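Local atomic coordinates of alpha-L-rhamnosidase (Aspergillus terreus, PDB entry 6GSZ), a protein that probably hydrolyses terminal non-reducing alpha-L-rhamnose residues in alpha-L-rhamnosides, acting as a calcium-binding glycoside hydrolase. Residues G155-A159 and P391-Y395; P307-A313 and I420-M426. All coordinates share one frame; numbering follows the deposited sequence.

Interaction 1 (G155-A159 and P391-Y395). With CA (calcium ion), chain B.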
# COMPACT_ATOMS: atom_id res chain seq x y z
N GLY A 155 5.77 17.98 9.36
CA GLY A 155 4.36 17.83 9.65
C GLY A 155 3.63 17.44 8.41
O GLY A 155 4.12 16.57 7.64
N LEU A 156 2.45 18.00 8.20
CA LEU A 156 1.62 17.81 7.01
C LEU A 156 1.14 19.17 6.54
O LEU A 156 0.98 20.07 7.41
CB LEU A 156 0.43 16.91 7.35
CG LEU A 156 0.78 15.49 7.82
CD1 LEU A 156 -0.48 14.76 8.33
CD2 LEU A 156 1.51 14.67 6.75
N TYR A 157 0.87 19.36 5.27
CA TYR A 157 0.50 20.67 4.77
C TYR A 157 -0.74 20.62 3.88
O TYR A 157 -1.02 19.63 3.19
CB TYR A 157 1.65 21.38 4.03
CG TYR A 157 1.94 20.71 2.73
CD1 TYR A 157 2.82 19.64 2.64
CD2 TYR A 157 1.26 21.11 1.56
CE1 TYR A 157 3.02 18.98 1.44
CE2 TYR A 157 1.44 20.43 0.36
CZ TYR A 157 2.31 19.36 0.32
OH TYR A 157 2.40 18.68 -0.87
N GLU A 158 -1.43 21.76 3.80
CA GLU A 158 -2.45 22.04 2.81
C GLU A 158 -2.20 23.46 2.31
O GLU A 158 -2.28 24.40 3.12
CB GLU A 158 -3.85 21.95 3.38
CG GLU A 158 -4.95 22.23 2.39
CD GLU A 158 -6.34 21.85 2.91
OE1 GLU A 158 -6.48 21.51 4.11
OE2 GLU A 158 -7.27 21.86 2.11
N ALA A 159 -1.91 23.64 1.03
CA ALA A 159 -1.59 24.92 0.43
C ALA A 159 -2.74 25.45 -0.42
O ALA A 159 -3.50 24.71 -1.04
CB ALA A 159 -0.35 24.84 -0.42
N PRO A 391 -12.03 17.14 8.16
CA PRO A 391 -10.80 17.35 8.91
C PRO A 391 -9.60 17.41 7.96
O PRO A 391 -9.67 16.91 6.81
CB PRO A 391 -10.73 16.16 9.86
CG PRO A 391 -11.52 15.08 9.11
CD PRO A 391 -12.61 15.80 8.34
N SER A 392 -8.49 17.93 8.47
CA SER A 392 -7.30 18.18 7.67
C SER A 392 -6.14 17.25 7.96
O SER A 392 -5.45 16.81 7.01
CB SER A 392 -6.83 19.62 7.87
OG SER A 392 -7.75 20.54 7.31
N PHE A 393 -5.90 16.90 9.22
CA PHE A 393 -4.64 16.19 9.57
C PHE A 393 -4.90 14.97 10.45
O PHE A 393 -4.01 14.56 11.24
CB PHE A 393 -3.65 17.14 10.23
CG PHE A 393 -3.40 18.39 9.41
CD1 PHE A 393 -2.84 18.31 8.14
CD2 PHE A 393 -3.77 19.65 9.89
CE1 PHE A 393 -2.61 19.46 7.40
CE2 PHE A 393 -3.56 20.80 9.13
CZ PHE A 393 -2.97 20.70 7.89
N THR A 394 -6.07 14.35 10.29
CA THR A 394 -6.37 13.12 11.00
C THR A 394 -6.93 12.11 9.99
O THR A 394 -7.31 12.47 8.89
CB THR A 394 -7.38 13.37 12.15
OG1 THR A 394 -7.51 12.20 12.95
CG2 THR A 394 -8.75 13.72 11.64
N TYR A 395 -7.08 10.86 10.44
CA TYR A 395 -7.90 9.92 9.68
C TYR A 395 -8.42 8.87 10.65
O TYR A 395 -7.83 8.69 11.71
CB TYR A 395 -7.14 9.31 8.48
CG TYR A 395 -6.07 8.28 8.77
CD1 TYR A 395 -4.76 8.56 9.12
CD2 TYR A 395 -6.37 6.95 8.54
CE1 TYR A 395 -3.79 7.57 9.19
CE2 TYR A 395 -5.42 5.95 8.66
CZ TYR A 395 -4.12 6.25 8.96
OH TYR A 395 -3.14 5.29 8.99
CA CA B . -8.35 20.44 4.95
O HOH W 1 -6.18 22.89 6.49
O HOH W 2 -8.91 22.36 5.14
O HOH W 3 -10.53 19.98 4.79
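Glu158 OE1 is gripped twice: by the calcium ion, 2.3 Å away, and by water 1, which donates a hydrogen bond to it. Ser392 reaches the same two partners from the other segment, its OG lying 2.4 Å from the calcium and accepting a second hydrogen bond from water 1. Metal and water therefore each bridge the two side chains, while OE1 and OG stand 3.6 Å apart and do not bond directly. At the metal the two protein oxygens subtend about 98°, so they occupy adjacent coordination positions; waters 2 and 3 also bind the ion. The carboxylate is monodentate, since Glu158 OE2 is left 3.4 Å from the calcium and instead pairs with Arg165, a second-shell arginine that would hold the rotation of the group. Glu158 gets there by an extended chain, with CG opposite the backbone N (chi1 -180°), which carries the carboxylate out to the metal.

Beside the polar site, Phe393 supplies the apolar half of the contact. Its CD1 meets Leu156 CB at 3.6 Å, the carbon arriving obliquely to the ring, and its CE1 comes equally near the carbonyl O of Leu156. The backbone N of Glu158 lies at the ring edge, farther off at 4.4 Å from CE1. Ser392 CB sits above one ring face, toward the rim, so the metal-binding serine packs on its neighbour's ring. Thr203 of strand 196-205 also touches this ring, and Glu267 accepts a hydrogen bond from Ser392 N. With one carboxylate, one serine hydroxyl and water as ligands, this is a calcium site shared between a strand of the N-terminal rhamnosidase domain and a loop of the concanavalin-like domain.

Interaction 2 (P307-A313 and I420-M426); sequences PPVRRVA and IVVHSDM. With EDO (1,2-ethanediol), chain C; ACT (acetate ion), chain D.
Val309 CG1 presses on Val422 CG1 at 3.4 Å, tighter than usual for two methyls, where the side chains cross at about a right angle on one face of an antiparallel strand pair. Farther along that face, Ile420 CG2 fits against Arg311 CB and CG, while the arginine's far end turns to Glu390.

A classic bulge reshapes the opposite face: Val312 and Ala313 both face Val421, and Val312 N bonds to Val421 O (2.8 Å), with a weak, longer bond from Ala313 N. The extra residue brings Val312 CG2 over the centre of the His423 ring, 3.9 Å from its centroid and close to the ring normal. At the end of the ladder the Pro307 ring lies against Met426 CG (3.8 Å).

Arg310 reaches Asp425 with an extended chain, and Arg310 NH1 meets Asp425 OD2 at 2.8 Å on the anti side, but tilted out of the carboxylate plane. The two flat groups stand 82° apart, and Pro308 CG covers the centre of one guanidinium face; Arg310 NE goes to Asp168.

With chi1 at 57°, His423 directs ND1 to the carbonyl of Ser424. Its NE2 donates almost straight, at 175°, to an acetate oxygen, probably from the crystallisation liquor. Two donating ring nitrogens are consistent with a positively charged imidazolium in this crystal, stabilised by the anion.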
# COMPACT_ATOMS: atom_id res chain seq x y z
N PRO A 307 2.37 7.03 -5.81
CA PRO A 307 1.30 8.01 -5.88
C PRO A 307 1.02 8.56 -4.50
O PRO A 307 1.40 7.98 -3.49
CB PRO A 307 0.11 7.17 -6.36
CG PRO A 307 0.37 5.81 -5.77
CD PRO A 307 1.88 5.63 -5.78
N PRO A 308 0.35 9.73 -4.45
CA PRO A 308 0.00 10.36 -3.19
C PRO A 308 -1.23 9.74 -2.56
O PRO A 308 -1.97 8.98 -3.17
CB PRO A 308 -0.29 11.81 -3.61
CG PRO A 308 -0.87 11.67 -4.98
CD PRO A 308 -0.11 10.51 -5.60
N VAL A 309 -1.48 10.15 -1.32
CA VAL A 309 -2.75 9.88 -0.64
C VAL A 309 -3.77 10.89 -1.19
O VAL A 309 -3.48 12.10 -1.24
CB VAL A 309 -2.61 9.94 0.89
CG1 VAL A 309 -3.95 9.70 1.58
CG2 VAL A 309 -1.58 8.90 1.36
N ARG A 310 -4.94 10.40 -1.57
CA ARG A 310 -6.02 11.22 -2.08
C ARG A 310 -7.33 10.79 -1.45
O ARG A 310 -7.47 9.71 -0.88
CB ARG A 310 -6.15 11.09 -3.60
CG ARG A 310 -4.98 11.66 -4.38
CD ARG A 310 -5.37 12.03 -5.81
NE ARG A 310 -4.29 12.58 -6.60
CZ ARG A 310 -3.43 11.88 -7.35
NH1 ARG A 310 -3.56 10.56 -7.47
NH2 ARG A 310 -2.45 12.54 -7.97
N ARG A 311 -8.31 11.71 -1.61
CA ARG A 311 -9.69 11.40 -1.42
C ARG A 311 -10.13 10.64 -2.67
O ARG A 311 -10.39 11.23 -3.71
CB ARG A 311 -10.50 12.69 -1.23
CG ARG A 311 -10.04 13.59 -0.08
CD ARG A 311 -10.47 15.04 -0.26
NE ARG A 311 -11.91 15.25 -0.06
CZ ARG A 311 -12.82 15.43 -1.03
NH1 ARG A 311 -12.44 15.38 -2.32
NH2 ARG A 311 -14.09 15.65 -0.69
N VAL A 312 -10.13 9.31 -2.56
CA VAL A 312 -10.28 8.47 -3.73
C VAL A 312 -11.75 8.31 -4.11
O VAL A 312 -12.06 8.21 -5.32
CB VAL A 312 -9.56 7.12 -3.52
CG1 VAL A 312 -9.77 6.16 -4.65
CG2 VAL A 312 -8.08 7.36 -3.36
N ALA A 313 -12.65 8.25 -3.12
CA ALA A 313 -14.06 8.03 -3.37
C ALA A 313 -14.89 8.60 -2.22
O ALA A 313 -14.40 8.82 -1.15
CB ALA A 313 -14.33 6.54 -3.51
N ILE A 420 -15.63 9.93 3.25
CA ILE A 420 -14.59 10.11 2.26
C ILE A 420 -13.57 9.01 2.49
O ILE A 420 -13.03 8.89 3.56
CB ILE A 420 -13.95 11.50 2.40
CG1 ILE A 420 -14.99 12.63 2.44
CG2 ILE A 420 -12.89 11.72 1.32
CD1 ILE A 420 -15.85 12.76 1.21
N VAL A 421 -13.34 8.23 1.44
CA VAL A 421 -12.41 7.11 1.42
C VAL A 421 -11.04 7.63 0.98
O VAL A 421 -10.95 8.21 -0.09
CB VAL A 421 -12.89 5.97 0.50
CG1 VAL A 421 -11.88 4.82 0.55
CG2 VAL A 421 -14.31 5.52 0.89
N VAL A 422 -10.03 7.45 1.86
CA VAL A 422 -8.73 8.08 1.69
C VAL A 422 -7.66 6.97 1.74
O VAL A 422 -7.64 6.20 2.67
CB VAL A 422 -8.52 9.13 2.79
CG1 VAL A 422 -7.13 9.76 2.70
CG2 VAL A 422 -9.59 10.21 2.81
N HIS A 423 -6.76 6.98 0.74
CA HIS A 423 -5.63 6.07 0.74
C HIS A 423 -4.65 6.47 -0.37
O HIS A 423 -4.96 7.34 -1.21
CB HIS A 423 -6.03 4.58 0.58
CG HIS A 423 -6.82 4.22 -0.63
ND1 HIS A 423 -6.22 4.00 -1.87
CD2 HIS A 423 -8.15 4.02 -0.80
CE1 HIS A 423 -7.18 3.65 -2.76
NE2 HIS A 423 -8.38 3.62 -2.13
N SER A 424 -3.50 5.77 -0.39
CA SER A 424 -2.55 5.96 -1.48
C SER A 424 -3.20 5.57 -2.81
O SER A 424 -3.73 4.46 -2.95
CB SER A 424 -1.29 5.14 -1.22
OG SER A 424 -0.58 5.69 -0.11
N ASP A 425 -3.14 6.48 -3.78
CA ASP A 425 -4.01 6.39 -4.97
C ASP A 425 -3.33 5.60 -6.10
O ASP A 425 -2.98 6.12 -7.12
CB ASP A 425 -4.45 7.78 -5.43
CG ASP A 425 -5.57 7.81 -6.46
OD1 ASP A 425 -6.20 6.76 -6.69
OD2 ASP A 425 -5.74 8.87 -7.07
N MET A 426 -3.13 4.31 -5.82
CA MET A 426 -2.51 3.39 -6.74
C MET A 426 -3.49 3.02 -7.86
O MET A 426 -4.69 3.01 -7.68
CB MET A 426 -2.09 2.13 -5.98
CG MET A 426 -1.01 2.37 -4.91
SD MET A 426 -0.77 0.93 -3.86
CE MET A 426 -2.37 0.81 -3.08
C1 EDO C . 4.58 6.09 -1.39
O1 EDO C . 3.87 6.55 -0.18
C2 EDO C . 3.95 6.56 -2.70
O2 EDO C . 2.96 5.60 -3.28
C ACT D . -11.96 3.19 -3.77
O ACT D . -10.80 3.03 -3.31
OXT ACT D . -13.06 3.16 -3.10
CH3 ACT D . -12.08 3.41 -5.27
O HOH W 4 1.06 7.62 -0.84
O HOH W 5 -2.04 8.83 -8.82

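Interaction 1 links the sheet of strand 156-161 to a loop of the concanavalin-like region, while interaction 2 pairs neighbouring strands, 309-315 and 417-424, within one sheet nearer the middle of the molecule. Their segments alternate along the chain, with centres about 14 Å apart. Strand 387-389 of that second sheet leads into loop 391-395, and Trp339 packs on Ile420 and Val422 of interaction 2 and on Pro391 and Tyr395, which flank the touching residues of interaction 1. Interaction 1, mostly buried, has no direct hydrogen bond and covers 193 Å², relying on a metal, a water and one aromatic ring; interaction 2, partly exposed, buries 706 Å² through a backbone ladder, a salt bridge and side-chain packing.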